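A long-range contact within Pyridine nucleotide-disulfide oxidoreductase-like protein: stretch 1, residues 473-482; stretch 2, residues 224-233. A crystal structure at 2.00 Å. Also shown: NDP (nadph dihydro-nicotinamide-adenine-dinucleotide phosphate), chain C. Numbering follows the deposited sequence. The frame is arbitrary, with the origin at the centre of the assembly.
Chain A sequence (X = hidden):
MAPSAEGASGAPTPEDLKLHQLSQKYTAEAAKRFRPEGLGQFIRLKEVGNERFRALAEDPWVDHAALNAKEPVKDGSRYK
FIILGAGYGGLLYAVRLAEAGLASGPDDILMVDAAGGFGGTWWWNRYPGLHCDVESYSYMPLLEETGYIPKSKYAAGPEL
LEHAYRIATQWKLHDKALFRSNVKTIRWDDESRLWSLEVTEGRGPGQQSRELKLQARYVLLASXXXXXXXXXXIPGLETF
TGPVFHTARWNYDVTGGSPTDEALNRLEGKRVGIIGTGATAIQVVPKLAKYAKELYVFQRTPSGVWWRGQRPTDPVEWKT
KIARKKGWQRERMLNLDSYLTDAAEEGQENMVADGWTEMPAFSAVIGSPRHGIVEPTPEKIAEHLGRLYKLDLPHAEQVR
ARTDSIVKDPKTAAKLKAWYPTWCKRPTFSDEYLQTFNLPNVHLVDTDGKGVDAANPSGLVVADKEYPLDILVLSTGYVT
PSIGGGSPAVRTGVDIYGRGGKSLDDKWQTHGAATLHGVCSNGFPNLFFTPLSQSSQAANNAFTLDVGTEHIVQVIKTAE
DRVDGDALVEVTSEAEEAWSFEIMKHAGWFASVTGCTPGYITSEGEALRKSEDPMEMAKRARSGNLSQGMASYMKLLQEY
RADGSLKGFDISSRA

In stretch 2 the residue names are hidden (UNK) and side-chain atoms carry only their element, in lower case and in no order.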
# COMPACT_ATOMS: atom_id res chain seq x y z
N VAL A 473 -20.23 -7.52 -5.41
CA VAL A 473 -19.15 -6.77 -4.74
C VAL A 473 -17.80 -7.21 -5.28
O VAL A 473 -17.54 -8.38 -5.34
CB VAL A 473 -19.13 -7.05 -3.22
CG1 VAL A 473 -18.14 -6.17 -2.49
CG2 VAL A 473 -20.51 -6.83 -2.62
N LEU A 474 -16.99 -6.24 -5.70
CA LEU A 474 -15.70 -6.45 -6.31
C LEU A 474 -14.65 -6.07 -5.26
O LEU A 474 -14.48 -4.91 -4.87
CB LEU A 474 -15.52 -5.63 -7.59
CG LEU A 474 -16.54 -5.88 -8.74
CD1 LEU A 474 -16.19 -5.04 -9.99
CD2 LEU A 474 -16.68 -7.35 -9.13
N SER A 475 -14.04 -7.10 -4.73
CA SER A 475 -12.98 -6.99 -3.75
C SER A 475 -11.75 -7.56 -4.45
O SER A 475 -11.08 -8.50 -3.95
CB SER A 475 -13.40 -7.82 -2.55
OG SER A 475 -12.33 -8.04 -1.77
N THR A 476 -11.48 -6.98 -5.62
CA THR A 476 -10.48 -7.47 -6.53
C THR A 476 -9.20 -6.60 -6.49
O THR A 476 -8.26 -6.79 -7.29
CB THR A 476 -11.08 -7.57 -7.92
OG1 THR A 476 -11.91 -6.43 -8.14
CG2 THR A 476 -11.96 -8.82 -7.99
N GLY A 477 -9.13 -5.69 -5.55
CA GLY A 477 -7.87 -5.13 -5.22
C GLY A 477 -7.58 -3.91 -6.08
O GLY A 477 -8.52 -3.31 -6.61
N TYR A 478 -6.30 -3.56 -6.16
CA TYR A 478 -5.77 -2.29 -6.69
C TYR A 478 -4.64 -2.58 -7.61
O TYR A 478 -3.96 -3.58 -7.47
CB TYR A 478 -5.18 -1.40 -5.57
CG TYR A 478 -6.14 -1.21 -4.45
CD1 TYR A 478 -6.38 -2.24 -3.54
CD2 TYR A 478 -6.90 -0.00 -4.32
CE1 TYR A 478 -7.32 -2.09 -2.49
CE2 TYR A 478 -7.84 0.16 -3.26
CZ TYR A 478 -8.06 -0.89 -2.35
OH TYR A 478 -8.95 -0.79 -1.28
N VAL A 479 -4.33 -1.65 -8.51
CA VAL A 479 -3.09 -1.78 -9.32
C VAL A 479 -1.89 -2.05 -8.37
O VAL A 479 -1.74 -1.39 -7.32
CB VAL A 479 -2.81 -0.54 -10.20
CG1 VAL A 479 -1.45 -0.66 -10.94
CG2 VAL A 479 -3.93 -0.36 -11.22
N THR A 480 -1.09 -3.06 -8.74
CA THR A 480 0.03 -3.43 -7.93
C THR A 480 0.96 -2.22 -7.51
O THR A 480 1.18 -1.28 -8.30
CB THR A 480 0.85 -4.56 -8.57
OG1 THR A 480 1.95 -4.85 -7.73
CG2 THR A 480 1.42 -4.20 -9.94
N PRO A 481 1.50 -2.26 -6.26
CA PRO A 481 2.49 -1.26 -5.85
C PRO A 481 3.71 -1.23 -6.76
O PRO A 481 4.37 -0.17 -6.88
CB PRO A 481 2.86 -1.73 -4.44
CG PRO A 481 1.54 -2.28 -3.90
CD PRO A 481 1.07 -3.08 -5.08
N SER A 482 3.99 -2.38 -7.40
CA SER A 482 5.17 -2.59 -8.29
C SER A 482 5.02 -2.01 -9.68
O SER A 482 5.91 -2.10 -10.49
CB SER A 482 5.51 -4.09 -8.41
OG SER A 482 6.12 -4.52 -7.20
N UNK A 224 1.19 7.20 -2.65
CA UNK A 224 0.70 5.89 -2.18
C UNK A 224 1.04 4.72 -3.11
O UNK A 224 1.79 4.86 -4.09
N UNK A 225 0.49 3.56 -2.75
CA UNK A 225 0.81 2.31 -3.43
C UNK A 225 -0.43 1.48 -3.83
O UNK A 225 -0.34 0.68 -4.76
c UNK A 225 1.18 1.21 -1.10
c UNK A 225 1.96 0.18 -0.21
c UNK A 225 3.13 1.94 -2.49
c UNK A 225 1.72 1.39 -2.57
N UNK A 226 -1.55 1.62 -3.09
CA UNK A 226 -2.80 0.83 -3.36
C UNK A 226 -3.94 1.86 -3.53
O UNK A 226 -4.73 2.14 -2.60
c UNK A 226 -2.07 -2.37 -3.18
c UNK A 226 -1.77 -1.85 -0.71
c UNK A 226 -1.91 -1.27 -2.14
c UNK A 226 -3.04 -0.18 -2.24
N UNK A 227 -3.95 2.45 -4.74
CA UNK A 227 -4.61 3.74 -5.02
C UNK A 227 -5.67 3.70 -6.10
O UNK A 227 -6.56 4.52 -6.11
o UNK A 227 -2.67 4.27 -6.45
c UNK A 227 -3.53 4.79 -5.40
c UNK A 227 -2.67 5.13 -4.09
N UNK A 228 -5.58 2.70 -6.96
CA UNK A 228 -6.36 2.64 -8.20
C UNK A 228 -7.05 1.32 -8.24
O UNK A 228 -6.40 0.31 -8.61
o UNK A 228 -3.85 4.59 -8.79
c UNK A 228 -5.37 2.75 -9.35
c UNK A 228 -4.84 4.17 -9.47
n UNK A 228 -5.55 4.94 -10.28
N UNK A 229 -8.32 1.28 -7.80
CA UNK A 229 -9.04 -0.00 -7.74
C UNK A 229 -9.02 -0.67 -9.11
O UNK A 229 -9.30 0.02 -10.09
c UNK A 229 -10.47 0.40 -7.39
c UNK A 229 -10.37 1.74 -6.82
c UNK A 229 -9.20 2.40 -7.47
N UNK A 230 -8.70 -1.98 -9.16
CA UNK A 230 -8.79 -2.74 -10.41
C UNK A 230 -9.90 -3.74 -10.37
O UNK A 230 -10.46 -4.04 -9.30
n UNK A 230 -5.68 -6.40 -9.32
o UNK A 230 -4.89 -4.76 -10.66
c UNK A 230 -7.02 -4.42 -9.56
c UNK A 230 -5.77 -5.21 -9.90
c UNK A 230 -7.48 -3.48 -10.70
N UNK A 231 -10.19 -4.24 -11.55
CA UNK A 231 -11.09 -5.38 -11.76
C UNK A 231 -10.48 -6.31 -12.78
O UNK A 231 -9.72 -5.88 -13.68
c UNK A 231 -13.13 -4.13 -11.16
c UNK A 231 -12.46 -4.29 -13.57
c UNK A 231 -12.50 -5.00 -12.22
N UNK A 232 -10.79 -7.59 -12.63
CA UNK A 232 -10.31 -8.56 -13.61
C UNK A 232 -11.08 -8.41 -14.90
O UNK A 232 -12.23 -7.97 -14.87
c UNK A 232 -10.62 -9.90 -12.95
c UNK A 232 -11.77 -8.17 -11.67
c UNK A 232 -11.71 -9.61 -11.96
N UNK A 233 -10.45 -8.76 -16.02
CA UNK A 233 -11.10 -8.74 -17.33
C UNK A 233 -12.01 -9.96 -17.40
O UNK A 233 -11.68 -10.91 -18.08
c UNK A 233 -10.08 -8.87 -18.47
c UNK A 233 -8.12 -5.69 -19.18
n UNK A 233 -6.85 -6.17 -19.84
c UNK A 233 -9.32 -6.63 -19.25
c UNK A 233 -8.96 -7.87 -18.50
PA NDP C . -6.09 -8.07 -3.16
O1A NDP C . -5.43 -7.66 -4.51
O2A NDP C . -5.30 -8.47 -1.94
O5B NDP C . -7.21 -9.17 -3.51
C5B NDP C . -7.92 -9.19 -4.73
C4B NDP C . -8.61 -10.54 -4.72
O4B NDP C . -9.37 -10.72 -5.94
C3B NDP C . -7.60 -11.69 -4.61
O3B NDP C . -8.03 -12.60 -3.59
C2B NDP C . -7.64 -12.22 -6.02
O2B NDP C . -7.22 -13.62 -6.15
C1B NDP C . -9.07 -11.99 -6.43
N9A NDP C . -9.23 -12.06 -7.88
C8A NDP C . -8.53 -11.39 -8.85
N7A NDP C . -8.93 -11.75 -10.08
C5A NDP C . -9.89 -12.68 -9.85
C6A NDP C . -10.73 -13.51 -10.72
N6A NDP C . -10.58 -13.38 -12.03
N1A NDP C . -11.60 -14.36 -10.13
C2A NDP C . -11.73 -14.49 -8.77
N3A NDP C . -11.00 -13.79 -7.89
C4A NDP C . -10.09 -12.89 -8.41
O3 NDP C . -7.02 -6.88 -2.63
PN NDP C . -7.58 -6.52 -1.13
O1N NDP C . -8.47 -5.26 -1.34
O2N NDP C . -8.25 -7.72 -0.48
O5D NDP C . -6.27 -6.15 -0.26
C5D NDP C . -5.34 -5.15 -0.81
C4D NDP C . -4.37 -4.65 0.24
O4D NDP C . -5.06 -3.83 1.22
C3D NDP C . -3.90 -5.82 1.11
O3D NDP C . -3.03 -6.82 0.45
C2D NDP C . -3.43 -5.09 2.39
O2D NDP C . -2.13 -4.45 2.19
C1D NDP C . -4.60 -4.13 2.59
P2B NDP C . -5.66 -13.95 -6.43
O1X NDP C . -5.25 -12.97 -7.55
O2X NDP C . -5.56 -15.36 -6.97
O3X NDP C . -4.93 -13.86 -5.08
O HOH W 1 0.60 1.28 -7.35
O HOH W 2 -2.63 1.10 -7.12
O HOH W 3 -1.89 -4.94 -10.58

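Position 224 carries no side-chain atoms, and nothing there touches stretch 1. Its phi of 81° favours a residue without CB, and an ideal CB would clash with a methyl carbon of 227; this is Gly224.

Position 225 has four carbons, forked at the first, with one arm two carbons long, and its CB lies 3.8 Å from CB of Pro481. This is Ile225, which packs on that ring.

At 226 four carbons fork at the second, and CB lies over one face of the Tyr478 ring, 3.9 Å from Tyr478 CG; this is Leu226. Leu226 CD2 reaches Pro481 CG at 3.7 Å.

Position 227 has one carbon bearing one oxygen and one carbon. Its CA-to-CB bond points away, and its backbone N donates to water 2 (3.0 Å), which in turn donates to Val479 O (2.7 Å); this is Thr227.

Position 228 shows two carbons, the second with one oxygen and one nitrogen, and its CB is 3.9 Å from Val479 CG2: Asn228. The stronger tie is backbone: Val479 N donates to Asn228 O at 2.9 Å and 164°.

At 229 three carbons close onto the backbone N. The CA-to-CB bond points away from stretch 1, yet CA of 229 lies 4.1 Å from Tyr478 CA, where a single beta bridge forms; this is Pro229.

Position 230 has three carbons, the third carrying one oxygen and one nitrogen. Its backbone N donates to Gly477 O (2.9 Å, 159°), and its backbone O accepts from Thr476 OG1 (3.0 Å); this is Gln230. A weak bond runs from Gln230 NE2 to Thr476 O (3.3 Å, 162°), and water 3 links Gln230 OE1 (3.0 Å) to Thr480 N (2.7 Å).

Position 231 has a first carbon bearing two others, one of which lies 3.4 Å from Leu474 CD1; this is Val231.

At 232 three carbons again close onto N, and the ring carbon bonded to that N lies 3.7 Å from Thr476 CG2; this is Pro232. Pro232 CB lies 3.6 Å from NDP N6A.

Position 233 has four carbons in a row ending in nitrogen and makes no contact with stretch 1; this is Lys233.

The contact works through backbone pairing around Tyr478 and Pro229: the bonds at Val479 and Gln230 frame the bridge, and Gln230 adds side-chain polar links. Apolar packing extends it, with Ile225 and Leu226 against Pro481 and Val231 against Leu474. Together the stretches bury 706 Å². At phi 89° and psi -161° a CB on Gly477 would be jammed against the carbonyl O of Thr476, which alone calls for glycine; an ideal CB would also fall 2.2 Å from NDP O1A.

Stretch 2 (224-233) GILTNPQVPK
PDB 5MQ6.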